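Long-range contacts in Polyphosphate:AMP phosphotransferase (PDB 5O6M), which uses inorganic polyphosphate as phosphate donor to convert AMP to ADP and ADP to ATP, and also accepts other nucleoside mono- and diphosphates: residues D[1-5]-D[21-25]; D[72-77]-D[235-240]. The protein carries 1 engineered substitution. All coordinates share one frame; numbering follows the deposited sequence.

Interaction 1 (D[1-5]-D[21-25]); sequences MKKYR and DTSAF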
loop_
_atom_site.group_PDB
_atom_site.type_symbol
_atom_site.label_atom_id
_atom_site.label_comp_id
_atom_site.label_asym_id
_atom_site.label_seq_id
_atom_site.Cartn_x
_atom_site.Cartn_y
_atom_site.Cartn_z
ATOM N N MET D 1 10.457 -28.792 -22.206
ATOM C CA MET D 1 11.799 -28.440 -21.748
ATOM C C MET D 1 12.448 -27.467 -22.735
ATOM O O MET D 1 13.012 -26.444 -22.342
ATOM C CB MET D 1 12.652 -29.703 -21.562
ATOM C CG MET D 1 13.162 -30.357 -22.847
ATOM S SD MET D 1 14.883 -29.914 -23.166
ATOM C CE MET D 1 15.244 -30.879 -24.632
ATOM N N LYS D 2 12.364 -27.802 -24.020
ATOM C CA LYS D 2 12.719 -26.899 -25.107
ATOM C C LYS D 2 11.559 -26.617 -26.045
ATOM O O LYS D 2 11.513 -25.542 -26.648
ATOM C CB LYS D 2 13.887 -27.471 -25.935
ATOM C CG LYS D 2 15.223 -27.543 -25.206
ATOM C CD LYS D 2 15.567 -26.226 -24.529
ATOM C CE LYS D 2 16.899 -26.308 -23.802
ATOM N NZ LYS D 2 17.192 -25.043 -23.073
ATOM N N LYS D 3 10.616 -27.549 -26.164
ATOM C CA LYS D 3 9.534 -27.496 -27.136
ATOM C C LYS D 3 8.313 -26.727 -26.655
ATOM O O LYS D 3 7.411 -26.470 -27.460
ATOM C CB LYS D 3 9.098 -28.915 -27.494
ATOM C CG LYS D 3 8.809 -29.763 -26.266
ATOM C CD LYS D 3 8.303 -31.134 -26.653
ATOM C CE LYS D 3 6.952 -31.002 -27.337
ATOM N NZ LYS D 3 6.326 -32.317 -27.624
ATOM N N TYR D 4 8.248 -26.366 -25.376
ATOM C CA TYR D 4 7.091 -25.658 -24.848
ATOM C C TYR D 4 7.312 -24.157 -24.725
ATOM O O TYR D 4 6.364 -23.432 -24.410
ATOM C CB TYR D 4 6.699 -26.243 -23.485
ATOM C CG TYR D 4 6.283 -27.696 -23.563
ATOM C CD1 TYR D 4 5.090 -28.066 -24.173
ATOM C CD2 TYR D 4 7.094 -28.699 -23.044
ATOM C CE1 TYR D 4 4.709 -29.396 -24.250
ATOM C CE2 TYR D 4 6.722 -30.031 -23.118
ATOM C CZ TYR D 4 5.528 -30.373 -23.721
ATOM O OH TYR D 4 5.157 -31.698 -23.795
ATOM N N ARG D 5 8.528 -23.677 -24.979
ATOM C CA ARG D 5 8.837 -22.254 -24.904
ATOM C C ARG D 5 8.412 -21.583 -26.206
ATOM O O ARG D 5 9.064 -21.747 -27.242
ATOM C CB ARG D 5 10.326 -22.055 -24.638
ATOM C CG ARG D 5 10.711 -20.629 -24.292
ATOM C CD ARG D 5 12.173 -20.517 -23.866
ATOM N NE ARG D 5 13.101 -20.701 -24.979
ATOM C CZ ARG D 5 13.926 -21.736 -25.108
ATOM N NH1 ARG D 5 13.951 -22.689 -24.187
ATOM N NH2 ARG D 5 14.734 -21.814 -26.159
ATOM N N ASP D 21 -0.947 -33.738 -24.947
ATOM C CA ASP D 21 0.455 -34.076 -25.144
ATOM C C ASP D 21 1.130 -34.411 -23.819
ATOM O O ASP D 21 1.041 -33.654 -22.848
ATOM C CB ASP D 21 1.176 -32.911 -25.821
ATOM C CG ASP D 21 2.672 -33.135 -25.938
ATOM O OD1 ASP D 21 3.098 -34.306 -26.033
ATOM O OD2 ASP D 21 3.422 -32.133 -25.927
ATOM N N THR D 22 1.816 -35.561 -23.788
ATOM C CA THR D 22 2.663 -35.946 -22.665
ATOM C C THR D 22 4.032 -36.409 -23.143
ATOM O O THR D 22 4.748 -37.089 -22.401
ATOM C CB THR D 22 2.007 -37.047 -21.827
ATOM O OG1 THR D 22 1.795 -38.205 -22.644
ATOM C CG2 THR D 22 0.673 -36.571 -21.273
ATOM N N SER D 23 4.411 -36.038 -24.368
ATOM C CA SER D 23 5.590 -36.589 -25.023
ATOM C C SER D 23 6.896 -36.225 -24.329
ATOM O O SER D 23 7.924 -36.837 -24.635
ATOM C CB SER D 23 5.632 -36.121 -26.480
ATOM O OG SER D 23 5.557 -34.708 -26.562
ATOM N N ALA D 24 6.887 -35.258 -23.409
ATOM C CA ALA D 24 8.122 -34.853 -22.749
ATOM C C ALA D 24 8.518 -35.785 -21.612
ATOM O O ALA D 24 9.677 -35.758 -21.185
ATOM C CB ALA D 24 8.000 -33.422 -22.220
ATOM N N PHE D 25 7.590 -36.594 -21.103
ATOM C CA PHE D 25 7.870 -37.531 -20.024
ATOM C C PHE D 25 7.669 -38.963 -20.507
ATOM O O PHE D 25 6.596 -39.308 -21.015
ATOM C CB PHE D 25 6.994 -37.263 -18.796
ATOM C CG PHE D 25 7.330 -38.142 -17.624
ATOM C CD1 PHE D 25 8.468 -37.906 -16.869
ATOM C CD2 PHE D 25 6.523 -39.217 -17.290
ATOM C CE1 PHE D 25 8.790 -38.720 -15.797
ATOM C CE2 PHE D 25 6.838 -40.032 -16.218
ATOM C CZ PHE D 25 7.973 -39.782 -15.470
#
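Two side chains of the 1-5 segment converge on one carboxylate oxygen, OD2 of Asp-21. The stronger grip is that of Tyr-4, whose OH donates to Asp-21 OD2 over 2.8 Å and meets it from above the carboxylate plane, 53° out of it; ring and carboxylate planes are moderately turned from each other. Lys-3 NZ adds a long salt bridge to Asp-21 OD2 at 3.4 Å, its hydrogen bond there being weak. The ammonium is held more closely by Ser-23, since Lys-3 NZ donates to Ser-23 OG at 2.7 Å. A bend at chi3 (-66°) in an otherwise extended outer chain brings NZ to this pair of oxygens, while Lys-3 CG lies over one face of the Tyr-4 ring, toward its rim. At the edge of that ring, in its plane, Ala-24 CB touches Tyr-4 CE2 at 3.7 Å.

The other carboxylate oxygen, OD1, turns back on its own segment. Ser-23 N donates to Asp-21 OD1 over 2.7 Å with an N-H...O angle of 167°, which defines an Asx turn, and Ser-23 OG donates to the syn side of the same oxygen. A type I beta turn from Thr-22 to Phe-25 overlaps it. Tyr-4 OH is also hydrogen-bonded to Tyr-234 OH of helix 232-249, and the Tyr-4 backbone is hydrogen-bonded to that of Val-226, tying the N-terminus to strand 224-228. With both oxygens engaged, the carboxylate is fixed in rotation, and the neighbouring ammonium would be expected to stabilise its negative charge.

Interaction 2 (D[72-77]-D[235-240]); sequences GTIRVV and RNWLVS. With PO4 (phosphate ion), chain B; PO4 (phosphate ion), chain C.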
loop_
_atom_site.group_PDB
_atom_site.type_symbol
_atom_site.label_atom_id
_atom_site.label_comp_id
_atom_site.label_asym_id
_atom_site.label_seq_id
_atom_site.Cartn_x
_atom_site.Cartn_y
_atom_site.Cartn_z
ATOM N N GLY D 72 -4.966 -25.705 -8.825
ATOM C CA GLY D 72 -4.332 -26.987 -8.556
ATOM C C GLY D 72 -2.825 -26.944 -8.723
ATOM O O GLY D 72 -2.086 -27.546 -7.940
ATOM N N THR D 73 -2.349 -26.216 -9.734
ATOM C CA THR D 73 -0.912 -26.100 -9.957
ATOM C C THR D 73 -0.223 -25.467 -8.758
ATOM O O THR D 73 0.808 -25.959 -8.288
ATOM C CB THR D 73 -0.645 -25.279 -11.220
ATOM O OG1 THR D 73 -1.242 -25.931 -12.351
ATOM C CG2 THR D 73 0.852 -25.117 -11.447
ATOM N N ILE D 74 -0.774 -24.358 -8.259
ATOM C CA ILE D 74 -0.215 -23.714 -7.074
ATOM C C ILE D 74 -0.201 -24.686 -5.904
ATOM O O ILE D 74 0.809 -24.837 -5.208
ATOM C CB ILE D 74 -1.011 -22.443 -6.727
ATOM C CG1 ILE D 74 -0.785 -21.359 -7.780
ATOM C CG2 ILE D 74 -0.628 -21.951 -5.345
ATOM C CD1 ILE D 74 -1.748 -20.192 -7.674
ATOM N N ARG D 75 -1.329 -25.357 -5.668
ATOM C CA ARG D 75 -1.428 -26.262 -4.528
ATOM C C ARG D 75 -0.410 -27.389 -4.634
ATOM O O ARG D 75 0.290 -27.703 -3.665
ATOM C CB ARG D 75 -2.850 -26.820 -4.429
ATOM C CG ARG D 75 -3.112 -27.633 -3.171
ATOM C CD ARG D 75 -4.525 -28.215 -3.145
ATOM N NE ARG D 75 -5.558 -27.183 -3.202
ATOM C CZ ARG D 75 -6.389 -27.010 -4.225
ATOM N NH1 ARG D 75 -6.319 -27.810 -5.282
ATOM N NH2 ARG D 75 -7.297 -26.042 -4.187
ATOM N N VAL D 76 -0.302 -28.000 -5.812
ATOM C CA VAL D 76 0.548 -29.177 -5.969
ATOM C C VAL D 76 2.003 -28.785 -6.188
ATOM O O VAL D 76 2.901 -29.275 -5.495
ATOM C CB VAL D 76 0.026 -30.059 -7.118
ATOM C CG1 VAL D 76 0.992 -31.197 -7.393
ATOM C CG2 VAL D 76 -1.359 -30.600 -6.783
ATOM N N VAL D 77 2.263 -27.877 -7.132
ATOM C CA VAL D 77 3.644 -27.598 -7.517
ATOM C C VAL D 77 4.437 -27.073 -6.329
ATOM O O VAL D 77 5.605 -27.435 -6.135
ATOM C CB VAL D 77 3.685 -26.609 -8.696
ATOM C CG1 VAL D 77 5.111 -26.136 -8.940
ATOM C CG2 VAL D 77 3.092 -27.238 -9.947
ATOM N N ARG D 235 0.776 -31.805 -16.162
ATOM C CA ARG D 235 0.834 -30.370 -15.904
ATOM C C ARG D 235 1.736 -30.074 -14.714
ATOM O O ARG D 235 2.665 -29.261 -14.807
ATOM C CB ARG D 235 -0.579 -29.836 -15.666
ATOM C CG ARG D 235 -0.657 -28.378 -15.242
ATOM C CD ARG D 235 -1.992 -28.102 -14.568
ATOM N NE ARG D 235 -2.026 -28.622 -13.204
ATOM C CZ ARG D 235 -3.138 -28.953 -12.556
ATOM N NH1 ARG D 235 -4.316 -28.838 -13.152
ATOM N NH2 ARG D 235 -3.069 -29.412 -11.314
ATOM N N ASN D 236 1.474 -30.733 -13.583
ATOM C CA ASN D 236 2.267 -30.502 -12.381
ATOM C C ASN D 236 3.731 -30.872 -12.598
ATOM O O ASN D 236 4.629 -30.153 -12.146
ATOM C CB ASN D 236 1.681 -31.291 -11.208
ATOM C CG ASN D 236 0.260 -30.875 -10.881
ATOM O OD1 ASN D 236 -0.159 -29.757 -11.184
ATOM N ND2 ASN D 236 -0.493 -31.777 -10.260
ATOM N N TRP D 237 3.996 -31.994 -13.277
ATOM C CA TRP D 237 5.384 -32.390 -13.503
ATOM C C TRP D 237 6.098 -31.400 -14.417
ATOM O O TRP D 237 7.230 -30.987 -14.140
ATOM C CB TRP D 237 5.463 -33.795 -14.105
ATOM C CG TRP D 237 6.876 -34.139 -14.505
ATOM C CD1 TRP D 237 7.859 -34.631 -13.693
ATOM C CD2 TRP D 237 7.478 -33.954 -15.793
ATOM N NE1 TRP D 237 9.027 -34.791 -14.402
ATOM C CE2 TRP D 237 8.820 -34.380 -15.693
ATOM C CE3 TRP D 237 7.011 -33.481 -17.024
ATOM C CZ2 TRP D 237 9.698 -34.347 -16.777
ATOM C CZ3 TRP D 237 7.887 -33.449 -18.099
ATOM C CH2 TRP D 237 9.214 -33.880 -17.967
ATOM N N LEU D 238 5.455 -31.017 -15.524
ATOM C CA LEU D 238 6.119 -30.163 -16.504
ATOM C C LEU D 238 6.399 -28.781 -15.930
ATOM O O LEU D 238 7.507 -28.250 -16.077
ATOM C CB LEU D 238 5.273 -30.059 -17.774
ATOM C CG LEU D 238 5.914 -29.243 -18.897
ATOM C CD1 LEU D 238 7.317 -29.752 -19.198
ATOM C CD2 LEU D 238 5.050 -29.275 -20.144
ATOM N N VAL D 239 5.410 -28.183 -15.263
ATOM C CA VAL D 239 5.638 -26.886 -14.632
ATOM C C VAL D 239 6.768 -26.991 -13.621
ATOM O O VAL D 239 7.639 -26.116 -13.544
ATOM C CB VAL D 239 4.343 -26.357 -13.989
ATOM C CG1 VAL D 239 4.649 -25.160 -13.102
ATOM C CG2 VAL D 239 3.336 -25.973 -15.066
ATOM N N SER D 240 6.774 -28.062 -12.825
ATOM C CA SER D 240 7.839 -28.247 -11.844
ATOM C C SER D 240 9.206 -28.323 -12.514
ATOM O O SER D 240 10.166 -27.689 -12.059
ATOM C CB SER D 240 7.576 -29.508 -11.022
ATOM O OG SER D 240 6.347 -29.408 -10.327
HETATM P P PO4 B . -6.485 -30.284 -9.759
HETATM O O1 PO4 B . -7.562 -31.331 -9.920
HETATM O O2 PO4 B . -5.125 -30.944 -9.776
HETATM O O3 PO4 B . -6.665 -29.573 -8.440
HETATM O O4 PO4 B . -6.577 -29.289 -10.891
HETATM P P PO4 C . -9.686 -27.562 -7.501
HETATM O O1 PO4 C . -8.747 -28.737 -7.389
HETATM O O2 PO4 C . -10.926 -27.974 -8.263
HETATM O O3 PO4 C . -10.070 -27.115 -6.108
HETATM O O4 PO4 C . -8.993 -26.441 -8.238
#
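Asn-236 lies across Val-76 at about a right angle, its amide set as a knob among Gly-72, Thr-73, Val-76 and Val-77. The closest approach of the Asn-236 side chain is from ND2 to Val-76 CG1, at 3.3 Å; the carbonyl end, OD1, faces Thr-73 CA. With CG beside its own backbone N (chi1 -61°), Asn-236 also presents OD1 to the preceding residue. Arg-235 takes that oxygen side-on with two nitrogens, NE at 3.0 Å and NH2 at 2.9 Å from Asn-236 OD1, the oxygen lying nearly in the guanidinium plane.

Helix 70-77 leaves the P-loop of this P-loop kinase fold, and helix 232-249 follows strand 224-228, the sheet's last in chain order; the axes of the two short segments approach to 9.7 Å with a crossing angle of -69°. Thr-73 OG1 sits over one face of the Arg-235 guanidinium, where the angle is too poor for a bond to NE; its hydrogen-bond partner is Gly-69 O.

The guanidinium's outer edge is turned to a phosphate ion, probably from the crystallisation liquor: Arg-235 NH2 reaches O2 of the chain B phosphate at 3.0 Å, and NH1 its O4 at 3.2 Å. The amide is therefore likely to fix the guanidinium's orientation toward the anion. Farther along, Thr-73 CG2 and Val-239 CG1 meet tip to tip, Val-77 CG2 packs on Val-239 CG1 at 4.1 Å, and Ser-240 OG, bonded back to Asn-236 O at 2.6 Å, rests against both methyls of Val-77.

In the fold
Both segments of interaction 1 precede those of interaction 2 in the chain, and the two centres lie about 15 Å apart. Helix 232-249 joins them: its Tyr-234 OH is hydrogen-bonded to Ala-24 N, and its 235-240 part is one side of interaction 2. They touch directly, Tyr-4 CE2 lying 3.5 Å from Leu-238 CD2 and Phe-25 CD1 3.7 Å from Trp-237 CE2. Interaction 1 lies at the surface, beside strand 224-228, outermost in this chain's parallel sheet, whereas interaction 2 is buried, with ATP about 10 Å from Gly-72. One helix therefore links the N-terminal loops to the phosphate-binding side of the kinase core.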